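Local coordinates for Galactose/lactose metabolism regulatory protein GAL80 (Saccharomyces cerevisiae, PDB 3BTV), which binds the transcriptional activator GAL4 and blocks activation of the lactose and galactose metabolic genes when no inducing sugar is present, at residues Ala19-Ala31 with Ile43-Tyr56. The protein carries 1 engineered substitution. Sequence-based numbering, arbitrary orientation.
Sequences APIRVGFVGLNAA and ILQLSSQFQITALY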
loop_
_atom_site.group_PDB
_atom_site.type_symbol
_atom_site.label_atom_id
_atom_site.label_comp_id
_atom_site.label_asym_id
_atom_site.label_seq_id
_atom_site.Cartn_x
_atom_site.Cartn_y
_atom_site.Cartn_z
ATOM N N ALA B 19 6.873 50.096 4.778
ATOM C CA ALA B 19 6.610 48.761 5.302
ATOM C C ALA B 19 6.171 47.770 4.215
ATOM O O ALA B 19 6.815 46.739 4.028
ATOM C CB ALA B 19 5.584 48.819 6.441
ATOM N N PRO B 20 5.091 48.093 3.478
ATOM C CA PRO B 20 4.465 47.139 2.551
ATOM C C PRO B 20 5.449 46.467 1.595
ATOM O O PRO B 20 6.287 47.135 0.986
ATOM C CB PRO B 20 3.494 48.011 1.749
ATOM C CG PRO B 20 3.211 49.166 2.619
ATOM C CD PRO B 20 4.478 49.429 3.376
ATOM N N ILE B 21 5.328 45.149 1.469
ATOM C CA ILE B 21 6.132 44.379 0.524
ATOM C C ILE B 21 5.614 44.593 -0.901
ATOM O O ILE B 21 4.467 44.267 -1.207
ATOM C CB ILE B 21 6.118 42.879 0.891
ATOM C CG1 ILE B 21 6.634 42.684 2.316
ATOM C CG2 ILE B 21 6.958 42.072 -0.080
ATOM C CD1 ILE B 21 6.614 41.250 2.783
ATOM N N ARG B 22 6.455 45.163 -1.761
ATOM C CA ARG B 22 6.063 45.473 -3.138
ATOM C C ARG B 22 6.157 44.246 -4.045
ATOM O O ARG B 22 7.232 43.663 -4.204
ATOM C CB ARG B 22 6.924 46.606 -3.699
ATOM C CG ARG B 22 6.819 47.921 -2.935
ATOM C CD ARG B 22 7.747 48.969 -3.531
ATOM N NE ARG B 22 9.146 48.547 -3.488
ATOM C CZ ARG B 22 10.136 49.164 -4.126
ATOM N NH1 ARG B 22 9.887 50.235 -4.867
ATOM N NH2 ARG B 22 11.377 48.709 -4.027
ATOM N N VAL B 23 5.035 43.872 -4.656
ATOM C CA VAL B 23 4.945 42.610 -5.389
ATOM C C VAL B 23 4.711 42.758 -6.893
ATOM O O VAL B 23 3.759 43.410 -7.319
ATOM C CB VAL B 23 3.821 41.722 -4.806
ATOM C CG1 VAL B 23 3.759 40.384 -5.530
ATOM C CG2 VAL B 23 4.031 41.520 -3.318
ATOM N N GLY B 24 5.580 42.129 -7.684
ATOM C CA GLY B 24 5.427 42.043 -9.129
ATOM C C GLY B 24 4.899 40.673 -9.534
ATOM O O GLY B 24 5.435 39.642 -9.130
ATOM N N PHE B 25 3.853 40.662 -10.351
ATOM C CA PHE B 25 3.141 39.424 -10.631
ATOM C C PHE B 25 3.139 39.006 -12.105
ATOM O O PHE B 25 2.748 39.776 -12.991
ATOM C CB PHE B 25 1.710 39.542 -10.130
ATOM C CG PHE B 25 1.221 38.314 -9.452
ATOM C CD1 PHE B 25 0.762 37.242 -10.191
ATOM C CD2 PHE B 25 1.236 38.222 -8.074
ATOM C CE1 PHE B 25 0.317 36.100 -9.568
ATOM C CE2 PHE B 25 0.799 37.085 -7.443
ATOM C CZ PHE B 25 0.334 36.021 -8.189
ATOM N N VAL B 26 3.575 37.777 -12.354
ATOM C CA VAL B 26 3.442 37.163 -13.668
ATOM C C VAL B 26 2.415 36.037 -13.600
ATOM O O VAL B 26 2.639 35.022 -12.935
ATOM C CB VAL B 26 4.769 36.558 -14.150
ATOM C CG1 VAL B 26 4.605 35.997 -15.554
ATOM C CG2 VAL B 26 5.876 37.597 -14.124
ATOM N N GLY B 27 1.288 36.210 -14.284
ATOM C CA GLY B 27 0.300 35.150 -14.366
ATOM C C GLY B 27 -0.983 35.481 -13.638
ATOM O O GLY B 27 -1.832 34.613 -13.422
ATOM N N LEU B 28 -1.123 36.744 -13.251
ATOM C CA LEU B 28 -2.345 37.204 -12.603
ATOM C C LEU B 28 -3.321 37.764 -13.629
ATOM O O LEU B 28 -2.991 38.682 -14.371
ATOM C CB LEU B 28 -2.038 38.272 -11.558
ATOM C CG LEU B 28 -3.293 38.912 -10.973
ATOM C CD1 LEU B 28 -4.228 37.831 -10.421
ATOM C CD2 LEU B 28 -2.921 39.934 -9.904
ATOM N N ASN B 29 -4.525 37.206 -13.668
ATOM C CA ASN B 29 -5.537 37.661 -14.608
ATOM C C ASN B 29 -6.908 37.719 -13.951
ATOM O O ASN B 29 -7.459 36.690 -13.560
ATOM C CB ASN B 29 -5.581 36.741 -15.824
ATOM C CG ASN B 29 -6.560 37.217 -16.877
ATOM O OD1 ASN B 29 -7.422 38.061 -16.617
ATOM N ND2 ASN B 29 -6.433 36.673 -18.078
ATOM N N ALA B 30 -7.459 38.924 -13.842
ATOM C CA ALA B 30 -8.715 39.119 -13.120
ATOM C C ALA B 30 -9.888 38.320 -13.694
ATOM O O ALA B 30 -10.876 38.078 -12.995
ATOM C CB ALA B 30 -9.063 40.589 -13.053
ATOM N N ALA B 31 -9.778 37.910 -14.957
ATOM C CA ALA B 31 -10.869 37.198 -15.622
ATOM C C ALA B 31 -10.625 35.700 -15.783
ATOM O O ALA B 31 -11.559 34.941 -16.030
ATOM C CB ALA B 31 -11.160 37.821 -16.972
ATOM N N ILE B 43 -3.348 38.314 -0.898
ATOM C CA ILE B 43 -2.721 39.629 -0.933
ATOM C C ILE B 43 -3.729 40.736 -0.626
ATOM O O ILE B 43 -3.376 41.784 -0.076
ATOM C CB ILE B 43 -2.069 39.901 -2.302
ATOM C CG1 ILE B 43 -1.024 38.826 -2.617
ATOM C CG2 ILE B 43 -1.453 41.299 -2.340
ATOM C CD1 ILE B 43 -0.313 39.032 -3.938
ATOM N N LEU B 44 -4.987 40.493 -0.984
ATOM C CA LEU B 44 -6.048 41.467 -0.769
ATOM C C LEU B 44 -6.282 41.668 0.723
ATOM O O LEU B 44 -6.488 42.789 1.192
ATOM C CB LEU B 44 -7.334 40.995 -1.446
ATOM C CG LEU B 44 -8.519 41.959 -1.460
ATOM C CD1 LEU B 44 -8.112 43.303 -2.048
ATOM C CD2 LEU B 44 -9.675 41.356 -2.241
ATOM N N GLN B 45 -6.230 40.570 1.463
ATOM C CA GLN B 45 -6.506 40.584 2.893
ATOM C C GLN B 45 -5.332 41.148 3.698
ATOM O O GLN B 45 -5.520 41.760 4.752
ATOM C CB GLN B 45 -6.849 39.172 3.363
ATOM C CG GLN B 45 -7.727 39.125 4.601
ATOM C CD GLN B 45 -8.536 37.849 4.677
ATOM O OE1 GLN B 45 -8.422 36.978 3.815
ATOM N NE2 GLN B 45 -9.365 37.732 5.707
ATOM N N LEU B 46 -4.122 40.940 3.194
ATOM C CA LEU B 46 -2.923 41.455 3.842
ATOM C C LEU B 46 -2.448 42.715 3.127
ATOM O O LEU B 46 -1.254 42.898 2.875
ATOM C CB LEU B 46 -1.834 40.380 3.853
ATOM C CG LEU B 46 -2.298 39.057 4.470
ATOM C CD1 LEU B 46 -1.388 37.888 4.091
ATOM C CD2 LEU B 46 -2.427 39.179 5.986
ATOM N N SER B 47 -3.410 43.574 2.801
ATOM C CA SER B 47 -3.172 44.813 2.070
ATOM C C SER B 47 -2.071 45.650 2.701
ATOM O O SER B 47 -1.415 46.438 2.025
ATOM C CB SER B 47 -4.461 45.630 2.025
ATOM O OG SER B 47 -5.008 45.754 3.327
ATOM N N SER B 48 -1.880 45.485 4.004
ATOM C CA SER B 48 -0.843 46.216 4.716
ATOM C C SER B 48 0.537 45.693 4.344
ATOM O O SER B 48 1.401 46.450 3.890
ATOM C CB SER B 48 -1.051 46.095 6.224
ATOM O OG SER B 48 -2.386 46.411 6.572
ATOM N N GLN B 49 0.728 44.389 4.527
ATOM C CA GLN B 49 2.028 43.760 4.328
ATOM C C GLN B 49 2.429 43.610 2.863
ATOM O O GLN B 49 3.610 43.456 2.560
ATOM C CB GLN B 49 2.070 42.387 5.004
ATOM C CG GLN B 49 1.878 42.410 6.506
ATOM C CD GLN B 49 0.460 42.081 6.915
ATOM O OE1 GLN B 49 0.234 41.227 7.771
ATOM N NE2 GLN B 49 -0.508 42.749 6.296
ATOM N N PHE B 50 1.451 43.646 1.961
ATOM C CA PHE B 50 1.728 43.443 0.542
ATOM C C PHE B 50 1.005 44.438 -0.354
ATOM O O PHE B 50 -0.147 44.792 -0.107
ATOM C CB PHE B 50 1.335 42.027 0.119
ATOM C CG PHE B 50 2.144 40.940 0.773
ATOM C CD1 PHE B 50 1.643 40.245 1.864
ATOM C CD2 PHE B 50 3.394 40.600 0.284
ATOM C CE1 PHE B 50 2.376 39.237 2.468
ATOM C CE2 PHE B 50 4.134 39.592 0.877
ATOM C CZ PHE B 50 3.624 38.908 1.970
ATOM N N GLN B 51 1.689 44.869 -1.408
ATOM C CA GLN B 51 1.081 45.710 -2.426
ATOM C C GLN B 51 1.571 45.324 -3.818
ATOM O O GLN B 51 2.771 45.171 -4.044
ATOM C CB GLN B 51 1.375 47.187 -2.152
ATOM C CG GLN B 51 0.366 47.863 -1.238
ATOM C CD GLN B 51 -1.050 47.775 -1.776
ATOM O OE1 GLN B 51 -1.768 46.811 -1.511
ATOM N NE2 GLN B 51 -1.459 48.786 -2.533
ATOM N N ILE B 52 0.634 45.172 -4.748
ATOM C CA ILE B 52 0.969 44.850 -6.130
ATOM C C ILE B 52 1.350 46.106 -6.908
ATOM O O ILE B 52 0.487 46.887 -7.311
ATOM C CB ILE B 52 -0.198 44.127 -6.830
ATOM C CG1 ILE B 52 -0.390 42.730 -6.226
ATOM C CG2 ILE B 52 0.048 44.023 -8.321
ATOM C CD1 ILE B 52 -1.570 41.964 -6.807
ATOM N N THR B 53 2.648 46.291 -7.121
ATOM C CA THR B 53 3.152 47.491 -7.774
ATOM C C THR B 53 3.512 47.247 -9.237
ATOM O O THR B 53 3.752 48.189 -9.991
ATOM C CB THR B 53 4.393 48.042 -7.050
ATOM O OG1 THR B 53 5.482 47.121 -7.196
ATOM C CG2 THR B 53 4.098 48.256 -5.571
ATOM N N ALA B 54 3.553 45.983 -9.635
ATOM C CA ALA B 54 3.911 45.635 -11.003
ATOM C C ALA B 54 3.132 44.418 -11.481
ATOM O O ALA B 54 2.673 43.609 -10.677
ATOM C CB ALA B 54 5.399 45.383 -11.108
ATOM N N LEU B 55 2.996 44.287 -12.796
ATOM C CA LEU B 55 2.215 43.200 -13.374
ATOM C C LEU B 55 2.699 42.987 -14.798
ATOM O O LEU B 55 2.956 43.956 -15.512
ATOM C CB LEU B 55 0.735 43.586 -13.390
ATOM C CG LEU B 55 -0.305 42.543 -13.005
ATOM C CD1 LEU B 55 -0.180 42.217 -11.534
ATOM C CD2 LEU B 55 -1.706 43.042 -13.319
ATOM N N TYR B 56 2.830 41.734 -15.220
ATOM C CA TYR B 56 3.247 41.474 -16.596
ATOM C C TYR B 56 2.607 40.248 -17.224
ATOM O O TYR B 56 2.384 39.242 -16.568
ATOM C CB TYR B 56 4.768 41.347 -16.710
ATOM C CG TYR B 56 5.207 40.745 -18.027
ATOM C CD1 TYR B 56 5.318 41.528 -19.172
ATOM C CD2 TYR B 56 5.491 39.388 -18.133
ATOM C CE1 TYR B 56 5.711 40.981 -20.384
ATOM C CE2 TYR B 56 5.883 38.832 -19.341
ATOM C CZ TYR B 56 5.993 39.634 -20.463
ATOM O OH TYR B 56 6.382 39.084 -21.662
#
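The side chain of Ile-21 runs alongside the ring of Phe-50 on the next parallel strand. Ile-21 has CG1 anti to its carbonyl carbon (chi1 -58°) and the chain extended beyond, which brings CD1 to 3.5 Å from CE2 of Phe-50. At the edge of the same ring, near its plane, CG2 of Val-23 sits 3.8 Å from CD2 of Phe-50. Tyr-372 of helix 363-380 packs edge-to-face with this phenyl. With an alanine in place of Ile-21, the ring of Phe-50 would probably lose its neighbour on that side and be less firmly held.

Further along this face, CD1 of Leu-55 reaches CB of Phe-25 at 3.6 Å. The same methyl also meets CD2 of Leu-28, which touches CD1 of Ile-52 as well. Ile-43 of helix 39-45 approaches the Phe-25 ring obliquely with CD1.

On the other face, Arg-22 lays CB and CG against CG2 of Thr-53, while its guanidinium goes on to a salt bridge with Asp-91. Between the strands, Val-23 N donates to Gln-51 O at 2.7 Å. A beta bulge at Thr-53 then shifts the pairing: Val-23 O takes its N at 3.1 Å and that of Ala-54 only weakly, Phe-25 N bonds Ala-54 O at 3.2 Å, and Tyr-56 N to Phe-25 O (3.0 Å) continues the shifted register. Strand 21-26, helix 39-45 and strand 50-56 form the opening beta-alpha-beta unit of a Rossmann fold.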